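Local coordinates for protein TetR family transcriptional regulator (Chloroflexus aurantiacus, PDB 3NRG) that probably binds operator DNA through an N-terminal helix-turn-helix domain and regulates transcription, as members of the TetR family do, at residues A[54-57]-A[58-61]. Residues are numbered along the deposited sequence; the frame is centred on the assembly and turned at random.
Sequences FADK and KDCY
Asp-56 caps the N-terminus of helix 57-78: its OD1 accepts the backbone N-H of Asp-59 at 3.0 Å from N to OD1, met nearly along the C-O axis, with an N-H...O angle of 160°. What brings the carboxylate back over the first turn is chi1 of 54°, which sets CG between the backbone N and the carbonyl carbon. The other oxygen, OD2, forms a salt bridge with Lys-58 NZ at 3.0 Å, weak as a hydrogen bond. To get there the lysine chain bends at chi3 and chi4, and the same NZ also binds Asp-59 OD1, likewise at 3.0 Å, coming in from above that carboxylate's plane. One ammonium is thus shared by two carboxylates, their planes 75° apart, and its positive charge probably eases their neighbouring negative charges. Behind the cap the backbone takes over: Tyr-61 N donates to Lys-57 O at 3.0 Å, the first firm i to i+4 bond, while Cys-60 N to Asp-56 O is weak. Lys-57 leads away from this turn to Tyr-31, where NZ bonds the carbonyl O and lies in cation-pi contact with the ring.

On the apolar side, Cys-60 lays its sulfur over the face of the Phe-54 ring, SG 3.8 Å from the ring centroid, and its CB adds a CH-pi contact. Leu-22 of helix 12-28 touches both side chains, and the Phe-54 ring also meets Phe-7 and Phe-50. Cut back to an alanine, Phe-54 would lose the ring under the Cys-60 sulfur, which is likely to open a gap beside Leu-22. The carboxylate takes up a first-turn N-H that has no helical carbonyl to bond, and the sulfur over the ring ties that turn to Phe-54, so the start of helix 57-78 is probably held against the predicted helix-turn-helix.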
ATOM      1  N   PHE A  54      15.311  -7.673  17.017  1.00 38.82           N
ATOM      2  CA  PHE A  54      15.837  -7.033  15.806  1.00 38.56           C
ATOM      3  C   PHE A  54      17.207  -6.416  16.111  1.00 45.18           C
ATOM      4  O   PHE A  54      17.348  -5.723  17.115  1.00 45.68           O
ATOM      5  CB  PHE A  54      14.861  -5.951  15.288  1.00 38.91           C
ATOM      6  CG  PHE A  54      13.454  -6.442  15.038  1.00 39.32           C
ATOM      7  CD1 PHE A  54      13.106  -7.022  13.822  1.00 41.57           C
ATOM      8  CD2 PHE A  54      12.474  -6.329  16.020  1.00 40.74           C
ATOM      9  CE1 PHE A  54      11.805  -7.477  13.594  1.00 41.24           C
ATOM     10  CE2 PHE A  54      11.175  -6.794  15.792  1.00 42.67           C
ATOM     11  CZ  PHE A  54      10.849  -7.357  14.579  1.00 40.00           C
ATOM     12  N   ALA A  55      18.221  -6.681  15.258  1.00 43.01           N
ATOM     13  CA  ALA A  55      19.580  -6.150  15.463  1.00 44.49           C
ATOM     14  C   ALA A  55      19.587  -4.615  15.593  1.00 48.90           C
ATOM     15  O   ALA A  55      20.304  -4.073  16.438  1.00 50.26           O
ATOM     16  CB  ALA A  55      20.495  -6.590  14.333  1.00 46.00           C
ATOM     17  N   ASP A  56      18.762  -3.927  14.780  1.00 43.99           N
ATOM     18  CA  ASP A  56      18.620  -2.468  14.816  1.00 43.63           C
ATOM     19  C   ASP A  56      17.234  -2.041  14.287  1.00 45.25           C
ATOM     20  O   ASP A  56      16.434  -2.898  13.909  1.00 43.27           O
ATOM     21  CB  ASP A  56      19.765  -1.777  14.019  1.00 46.39           C
ATOM     22  CG  ASP A  56      19.940  -2.252  12.575  1.00 55.72           C
ATOM     23  OD1 ASP A  56      19.024  -2.931  12.051  1.00 55.21           O
ATOM     24  OD2 ASP A  56      20.983  -1.926  11.967  1.00 61.40           O
ATOM     25  N   LYS A  57      16.958  -0.720  14.263  1.00 41.92           N
ATOM     26  CA  LYS A  57      15.688  -0.172  13.769  1.00 40.35           C
ATOM     27  C   LYS A  57      15.500  -0.481  12.267  1.00 43.63           C
ATOM     28  O   LYS A  57      14.385  -0.782  11.840  1.00 41.84           O
ATOM     29  CB  LYS A  57      15.624   1.346  14.033  1.00 42.80           C
ATOM     30  CG  LYS A  57      14.261   1.981  13.740  1.00 49.44           C
ATOM     31  CD  LYS A  57      14.116   3.377  14.376  1.00 57.13           C
ATOM     32  CE  LYS A  57      14.992   4.431  13.736  1.00 63.68           C
ATOM     33  NZ  LYS A  57      14.753   5.773  14.326  1.00 71.01           N
ATOM     34  N   LYS A  58      16.617  -0.454  11.489  1.00 41.19           N
ATOM     35  CA  LYS A  58      16.653  -0.747  10.049  1.00 40.31           C
ATOM     36  C   LYS A  58      16.064  -2.133   9.733  1.00 43.22           C
ATOM     37  O   LYS A  58      15.192  -2.241   8.862  1.00 41.39           O
ATOM     38  CB  LYS A  58      18.103  -0.642   9.524  1.00 44.01           C
ATOM     39  CG  LYS A  58      18.263  -0.946   8.030  1.00 59.27           C
ATOM     40  CD  LYS A  58      19.734  -1.041   7.611  1.00 68.01           C
ATOM     41  CE  LYS A  58      20.299  -2.444   7.716  1.00 76.76           C
ATOM     42  NZ  LYS A  58      20.590  -2.831   9.124  1.00 84.03           N
ATOM     43  N   ASP A  59      16.532  -3.189  10.455  1.00 40.07           N
ATOM     44  CA  ASP A  59      16.061  -4.566  10.264  1.00 39.45           C
ATOM     45  C   ASP A  59      14.573  -4.700  10.556  1.00 42.06           C
ATOM     46  O   ASP A  59      13.868  -5.430   9.844  1.00 41.36           O
ATOM     47  CB  ASP A  59      16.873  -5.549  11.125  1.00 42.52           C
ATOM     48  CG  ASP A  59      18.307  -5.759  10.660  1.00 53.72           C
ATOM     49  OD1 ASP A  59      18.723  -5.090   9.681  1.00 53.83           O
ATOM     50  OD2 ASP A  59      19.010  -6.597  11.267  1.00 60.71           O
ATOM     51  N   CYS A  60      14.081  -3.965  11.579  1.00 37.59           N
ATOM     52  CA  CYS A  60      12.664  -3.964  11.946  1.00 36.10           C
ATOM     53  C   CYS A  60      11.813  -3.316  10.848  1.00 38.74           C
ATOM     54  O   CYS A  60      10.769  -3.854  10.487  1.00 37.40           O
ATOM     55  CB  CYS A  60      12.456  -3.283  13.296  1.00 36.49           C
ATOM     56  SG  CYS A  60      10.775  -3.424  13.944  1.00 39.57           S
ATOM     57  N   TYR A  61      12.287  -2.186  10.288  1.00 35.77           N
ATOM     58  CA  TYR A  61      11.604  -1.484   9.203  1.00 35.33           C
ATOM     59  C   TYR A  61      11.533  -2.336   7.927  1.00 39.23           C
ATOM     60  O   TYR A  61      10.495  -2.357   7.263  1.00 37.77           O
ATOM     61  CB  TYR A  61      12.282  -0.137   8.915  1.00 37.17           C
ATOM     62  CG  TYR A  61      11.571   0.674   7.854  1.00 38.60           C
ATOM     63  CD1 TYR A  61      10.398   1.364   8.146  1.00 39.91           C
ATOM     64  CD2 TYR A  61      12.070   0.752   6.556  1.00 39.90           C
ATOM     65  CE1 TYR A  61       9.731   2.101   7.170  1.00 41.16           C
ATOM     66  CE2 TYR A  61      11.417   1.493   5.573  1.00 40.58           C
ATOM     67  CZ  TYR A  61      10.242   2.163   5.884  1.00 48.68           C
ATOM     68  OH  TYR A  61       9.584   2.895   4.926  1.00 47.05           O
TER